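Local coordinates for protein transcriptional regulator, crp family (Thermotoga maritima, PDB 1O5L) that probably acts as a DNA-binding transcription factor of the Crp family, pairing a cyclic nucleotide-binding type domain with a helix-turn-helix domain, at residues Lys17-Cys21 and Gly22-Val26; Leu99-Pro102 and Lys103-Leu107. All coordinates share one frame; numbering follows the deposited sequence.

Contact 1 (Lys17-Cys21 and Gly22-Val26); sequences KLLPC and GKVIV
Leu19 and Val24 meet across a turn of the chain, five residues apart, where a short 3-10 segment unwinds into the first strand of a β-sheet. A single methyl from each does the touching: CD2 of Leu19 lies 4.1 Å from CG2 of Val24, an apolar contact between two side chains that approach at a slant. Val24 has CG1 anti to its backbone N (chi1 170°), which leaves CG2 beside that nitrogen and turned back toward the leucine. Leu19 in turn holds CG on the side of its own backbone N (chi1 -88°), and from there its CD2 branch extends to the valine. Both residues are exposed, so the pair forms a light surface contact.

The backbone closes the turn in two steps. Cys21 N donates to Leu18 O at 2.9 Å, the i to i+3 bond of a 3-10 turn. The next bond in the series, from Gly22 N to Leu19 O, is long, 3.5 Å, and weak, although fairly straight at 163°. At the extended Gly22 the chain leaves the 3-10 turn.

The Cys21 side chain leaves the backbone away from the strand and packs on Leu109. Leu18 turns its end away from 22-26 and packs on Ile101, Phe106 and Leu109, and so the 3-10 segment rests on strand 96-102 and helix 103-112. Strand 23-27, an outer strand of its four-stranded antiparallel sheet within this chain, pairs with strand 96-102.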
ATOM      1  N   LYS A  17       1.413  12.951  18.877  1.00 55.23           N
ATOM      2  CA  LYS A  17       2.092  12.201  19.942  1.00 54.90           C
ATOM      3  C   LYS A  17       3.498  11.702  19.542  1.00 53.43           C
ATOM      4  O   LYS A  17       4.326  11.413  20.418  1.00 52.38           O
ATOM      5  CB  LYS A  17       1.237  11.020  20.393  1.00 54.86           C
ATOM      6  CG  LYS A  17       0.000  11.426  21.142  1.00 56.73           C
ATOM      7  CD  LYS A  17      -0.849  10.208  21.519  1.00 56.36           C
ATOM      8  CE  LYS A  17      -2.085  10.642  22.283  1.00 58.15           C
ATOM      9  NZ  LYS A  17      -2.907   9.471  22.720  1.00 60.93           N
ATOM     10  N   LEU A  18       3.767  11.624  18.237  1.00 52.29           N
ATOM     11  CA  LEU A  18       5.101  11.259  17.762  1.00 51.89           C
ATOM     12  C   LEU A  18       6.091  12.418  17.686  1.00 52.01           C
ATOM     13  O   LEU A  18       7.220  12.199  17.271  1.00 51.92           O
ATOM     14  CB  LEU A  18       5.041  10.562  16.404  1.00 52.22           C
ATOM     15  CG  LEU A  18       4.101   9.346  16.266  1.00 52.31           C
ATOM     16  CD1 LEU A  18       4.139   8.732  14.864  1.00 53.68           C
ATOM     17  CD2 LEU A  18       4.370   8.310  17.308  1.00 51.69           C
ATOM     18  N   LEU A  19       5.707  13.625  18.120  1.00 51.43           N
ATOM     19  CA  LEU A  19       6.618  14.776  18.075  1.00 51.89           C
ATOM     20  C   LEU A  19       8.036  14.514  18.666  1.00 51.36           C
ATOM     21  O   LEU A  19       9.009  14.963  18.102  1.00 51.00           O
ATOM     22  CB  LEU A  19       5.984  16.006  18.747  1.00 52.00           C
ATOM     23  CG  LEU A  19       5.121  16.912  17.868  1.00 53.13           C
ATOM     24  CD1 LEU A  19       4.250  17.880  18.698  1.00 52.30           C
ATOM     25  CD2 LEU A  19       6.000  17.692  16.903  1.00 54.26           C
ATOM     26  N   PRO A  20       8.145  13.795  19.780  1.00 51.38           N
ATOM     27  CA  PRO A  20       9.444  13.508  20.389  1.00 51.88           C
ATOM     28  C   PRO A  20      10.415  12.656  19.538  1.00 51.90           C
ATOM     29  O   PRO A  20      11.622  12.643  19.793  1.00 51.13           O
ATOM     30  CB  PRO A  20       9.065  12.714  21.658  1.00 52.32           C
ATOM     31  CG  PRO A  20       7.626  13.025  21.916  1.00 51.99           C
ATOM     32  CD  PRO A  20       7.040  13.193  20.554  1.00 51.45           C
ATOM     33  N   CYS A  21       9.857  11.971  18.552  1.00 52.05           N
ATOM     34  CA  CYS A  21      10.530  10.975  17.726  1.00 52.83           C
ATOM     35  C   CYS A  21      11.274  11.569  16.524  1.00 52.78           C
ATOM     36  O   CYS A  21      11.962  10.866  15.808  1.00 51.90           O
ATOM     37  CB  CYS A  21       9.467   9.994  17.206  1.00 52.63           C
ATOM     38  SG  CYS A  21       8.492   9.268  18.547  1.00 55.28           S
ATOM     39  N   GLY A  22      11.140  12.864  16.299  1.00 53.63           N
ATOM     40  CA  GLY A  22      11.667  13.432  15.069  1.00 54.67           C
ATOM     41  C   GLY A  22      12.018  14.883  15.174  1.00 54.57           C
ATOM     42  O   GLY A  22      11.776  15.494  16.198  1.00 54.93           O
ATOM     43  N   LYS A  23      12.608  15.419  14.115  1.00 54.74           N
ATOM     44  CA  LYS A  23      12.868  16.838  14.035  1.00 55.35           C
ATOM     45  C   LYS A  23      11.725  17.574  13.353  1.00 54.32           C
ATOM     46  O   LYS A  23      10.963  17.004  12.585  1.00 53.73           O
ATOM     47  CB  LYS A  23      14.194  17.132  13.326  1.00 55.73           C
ATOM     48  CG  LYS A  23      14.261  16.762  11.857  1.00 57.12           C
ATOM     49  CD  LYS A  23      15.662  17.085  11.297  1.00 58.60           C
ATOM     50  CE  LYS A  23      15.813  16.651   9.816  1.00 60.71           C
ATOM     51  NZ  LYS A  23      16.625  17.668   9.049  1.00 62.46           N
ATOM     52  N   VAL A  24      11.630  18.862  13.648  1.00 54.15           N
ATOM     53  CA  VAL A  24      10.625  19.710  13.051  1.00 54.42           C
ATOM     54  C   VAL A  24      11.275  20.569  11.977  1.00 54.55           C
ATOM     55  O   VAL A  24      12.358  21.116  12.175  1.00 52.98           O
ATOM     56  CB  VAL A  24       9.925  20.570  14.124  1.00 54.42           C
ATOM     57  CG1 VAL A  24       9.034  21.657  13.483  1.00 55.53           C
ATOM     58  CG2 VAL A  24       9.109  19.655  15.069  1.00 54.13           C
ATOM     59  N   ILE A  25      10.605  20.646  10.825  1.00 55.39           N
ATOM     60  CA  ILE A  25      11.065  21.497   9.735  1.00 55.68           C
ATOM     61  C   ILE A  25       9.919  22.364   9.266  1.00 54.62           C
ATOM     62  O   ILE A  25       8.795  21.879   9.081  1.00 53.34           O
ATOM     63  CB  ILE A  25      11.611  20.680   8.533  1.00 55.53           C
ATOM     64  CG1 ILE A  25      12.598  19.615   8.964  1.00 57.34           C
ATOM     65  CG2 ILE A  25      12.370  21.613   7.548  1.00 56.84           C
ATOM     66  CD1 ILE A  25      12.661  18.469   7.967  1.00 59.15           C
ATOM     67  N   VAL A  26      10.240  23.641   9.046  1.00 54.22           N
ATOM     68  CA  VAL A  26       9.285  24.646   8.638  1.00 54.29           C
ATOM     69  C   VAL A  26       9.582  25.169   7.215  1.00 53.86           C
ATOM     70  O   VAL A  26      10.752  25.233   6.790  1.00 53.76           O
ATOM     71  CB  VAL A  26       9.254  25.825   9.655  1.00 54.83           C
ATOM     72  CG1 VAL A  26       9.130  25.305  11.103  1.00 55.66           C
ATOM     73  CG2 VAL A  26      10.473  26.702   9.518  1.00 55.24           C
TER

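Contact 2 (Leu99-Pro102 and Lys103-Leu107)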
ATOM      1  N   LEU A  99       6.942  17.146  10.593  1.00 53.67           N
ATOM      2  CA  LEU A  99       7.709  16.276  11.466  1.00 52.87           C
ATOM      3  C   LEU A  99       8.408  15.258  10.574  1.00 53.19           C
ATOM      4  O   LEU A  99       7.770  14.665   9.683  1.00 53.60           O
ATOM      5  CB  LEU A  99       6.794  15.549  12.456  1.00 52.41           C
ATOM      6  CG  LEU A  99       7.372  14.483  13.410  1.00 52.93           C
ATOM      7  CD1 LEU A  99       8.496  15.002  14.340  1.00 50.30           C
ATOM      8  CD2 LEU A  99       6.201  13.893  14.235  1.00 52.62           C
ATOM      9  N   SER A 100       9.697  15.050  10.847  1.00 51.60           N
ATOM     10  CA  SER A 100      10.547  14.189  10.072  1.00 51.67           C
ATOM     11  C   SER A 100      11.124  13.112  11.007  1.00 51.30           C
ATOM     12  O   SER A 100      11.961  13.416  11.861  1.00 51.38           O
ATOM     13  CB  SER A 100      11.691  15.036   9.465  1.00 51.73           C
ATOM     14  OG  SER A 100      12.503  14.279   8.567  1.00 52.63           O
ATOM     15  N   ILE A 101      10.660  11.880  10.856  1.00 51.04           N
ATOM     16  CA  ILE A 101      11.130  10.749  11.655  1.00 51.18           C
ATOM     17  C   ILE A 101      12.009   9.810  10.809  1.00 50.56           C
ATOM     18  O   ILE A 101      11.564   9.385   9.755  1.00 50.93           O
ATOM     19  CB  ILE A 101       9.915   9.931  12.197  1.00 50.86           C
ATOM     20  CG1 ILE A 101       8.945  10.852  12.969  1.00 51.43           C
ATOM     21  CG2 ILE A 101      10.392   8.788  13.063  1.00 50.49           C
ATOM     22  CD1 ILE A 101       7.708  10.162  13.450  1.00 51.38           C
ATOM     23  N   PRO A 102      13.188   9.428  11.304  1.00 50.02           N
ATOM     24  CA  PRO A 102      14.028   8.438  10.623  1.00 50.30           C
ATOM     25  C   PRO A 102      13.288   7.119  10.396  1.00 50.90           C
ATOM     26  O   PRO A 102      12.561   6.629  11.280  1.00 50.71           O
ATOM     27  CB  PRO A 102      15.242   8.246  11.566  1.00 49.87           C
ATOM     28  CG  PRO A 102      15.253   9.432  12.478  1.00 49.70           C
ATOM     29  CD  PRO A 102      13.809   9.912  12.551  1.00 50.69           C
ATOM     30  N   LYS A 103      13.452   6.567   9.194  1.00 51.03           N
ATOM     31  CA  LYS A 103      12.739   5.364   8.796  1.00 51.31           C
ATOM     32  C   LYS A 103      12.871   4.206   9.806  1.00 50.52           C
ATOM     33  O   LYS A 103      11.905   3.496  10.060  1.00 49.80           O
ATOM     34  CB  LYS A 103      13.197   4.908   7.409  1.00 50.79           C
ATOM     35  CG  LYS A 103      12.127   5.031   6.354  1.00 54.53           C
ATOM     36  CD  LYS A 103      12.443   4.208   5.059  1.00 53.73           C
ATOM     37  CE  LYS A 103      12.718   5.104   3.880  1.00 56.43           C
ATOM     38  NZ  LYS A 103      13.026   4.298   2.660  1.00 58.24           N
ATOM     39  N   GLU A 104      14.086   4.000  10.317  1.00 50.55           N
ATOM     40  CA  GLU A 104      14.375   2.895  11.240  1.00 50.86           C
ATOM     41  C   GLU A 104      13.655   3.076  12.562  1.00 49.49           C
ATOM     42  O   GLU A 104      13.148   2.097  13.127  1.00 49.37           O
ATOM     43  CB  GLU A 104      15.885   2.735  11.507  1.00 50.97           C
ATOM     44  CG  GLU A 104      16.706   2.288  10.302  1.00 55.87           C
ATOM     45  CD  GLU A 104      16.229   0.967   9.670  1.00 61.58           C
ATOM     46  OE1 GLU A 104      15.751   0.078  10.405  1.00 63.71           O
ATOM     47  OE2 GLU A 104      16.337   0.813   8.428  1.00 65.69           O
ATOM     48  N   VAL A 105      13.630   4.319  13.051  1.00 48.27           N
ATOM     49  CA  VAL A 105      12.865   4.667  14.215  1.00 47.61           C
ATOM     50  C   VAL A 105      11.363   4.495  13.927  1.00 49.09           C
ATOM     51  O   VAL A 105      10.626   3.965  14.790  1.00 48.76           O
ATOM     52  CB  VAL A 105      13.181   6.088  14.690  1.00 47.21           C
ATOM     53  CG1 VAL A 105      12.289   6.480  15.858  1.00 46.25           C
ATOM     54  CG2 VAL A 105      14.662   6.221  15.089  1.00 47.29           C
ATOM     55  N   PHE A 106      10.889   4.922  12.745  1.00 49.69           N
ATOM     56  CA  PHE A 106       9.453   4.736  12.465  1.00 51.27           C
ATOM     57  C   PHE A 106       9.095   3.239  12.489  1.00 50.97           C
ATOM     58  O   PHE A 106       8.102   2.865  13.069  1.00 50.75           O
ATOM     59  CB  PHE A 106       9.008   5.399  11.160  1.00 51.74           C
ATOM     60  CG  PHE A 106       7.509   5.500  11.024  1.00 52.71           C
ATOM     61  CD1 PHE A 106       6.791   6.425  11.779  1.00 53.90           C
ATOM     62  CD2 PHE A 106       6.803   4.651  10.156  1.00 52.75           C
ATOM     63  CE1 PHE A 106       5.372   6.511  11.668  1.00 53.14           C
ATOM     64  CE2 PHE A 106       5.403   4.722  10.037  1.00 52.86           C
ATOM     65  CZ  PHE A 106       4.687   5.659  10.784  1.00 54.41           C
ATOM     66  N   LEU A 107       9.948   2.381  11.945  1.00 51.61           N
ATOM     67  CA  LEU A 107       9.724   0.924  12.049  1.00 52.27           C
ATOM     68  C   LEU A 107       9.643   0.415  13.492  1.00 51.97           C
ATOM     69  O   LEU A 107       8.814  -0.440  13.787  1.00 51.64           O
ATOM     70  CB  LEU A 107      10.835   0.124  11.354  1.00 52.75           C
ATOM     71  CG  LEU A 107      10.767  -0.100   9.859  1.00 54.15           C
ATOM     72  CD1 LEU A 107      12.093  -0.705   9.431  1.00 55.06           C
ATOM     73  CD2 LEU A 107       9.603  -1.001   9.427  1.00 55.82           C
TER
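Ile101 keeps CG2 anti to its backbone N and CG1 beside that nitrogen (chi1 -55°), which sends its two arms to different parts of the first turn of the following helix. Ile101 CG2 meets Val105 CG1 at 4.1 Å. The same methyl, Ile101 CG2, sits 3.9 Å from the backbone N of Phe106. The other arm ends at the edge of the Phe106 ring, near its plane, with Ile101 CD1 4.2 Å from Phe106 CD1. Phe106 swings its ring toward the strand because CG is anti to its own N (chi1 -166°). The isoleucine lies nearly perpendicular to Val105, whereas Pro102 runs alongside it, with CB of the proline 4.1 Å from CG2 of the valine.

This is the junction of the last strand of the cyclic nucleotide-binding type β-roll with the helix that follows. Pro102 occupies the N-cap position, and its carbonyl O accepts the first i to i+4 bond, from Phe106 N at 2.8 Å and 159°. The donor lies nearly on the line of the carbonyl bond. Strand and helix segments then part nearly at right angles.

Polar ends lead elsewhere. Lys103 bends at chi3 and gives NZ to the carbonyl O of Ile79, and Glu104 OE1 forms a salt bridge with Arg114 of the second subunit. Phe106, itself buried, meets Phe120 of helix 114-139 edge-to-face (T-shaped).

Both contacts are local junctions at which the chain changes secondary structure, but in opposite order: contact 1 passes from a 3-10 segment into a strand, contact 2 from a strand into a helix. Their strands, 23-27 and 96-102, are sheet neighbours, joined by a probable hydrogen bond from Ser100 N to Lys23 O at 2.9 Å. Leu99 packs on contact 1 with both methyls, CD1 on Gly22 CA and CD2 on Leu18 O. Contact 1 lies at the surface, with exposed aliphatic methyls and a weak bond at the end of the turn. Contact 2 is partly buried, combining a branched aliphatic, an aromatic edge and a first-turn helix bond, and its helix also reaches the second subunit.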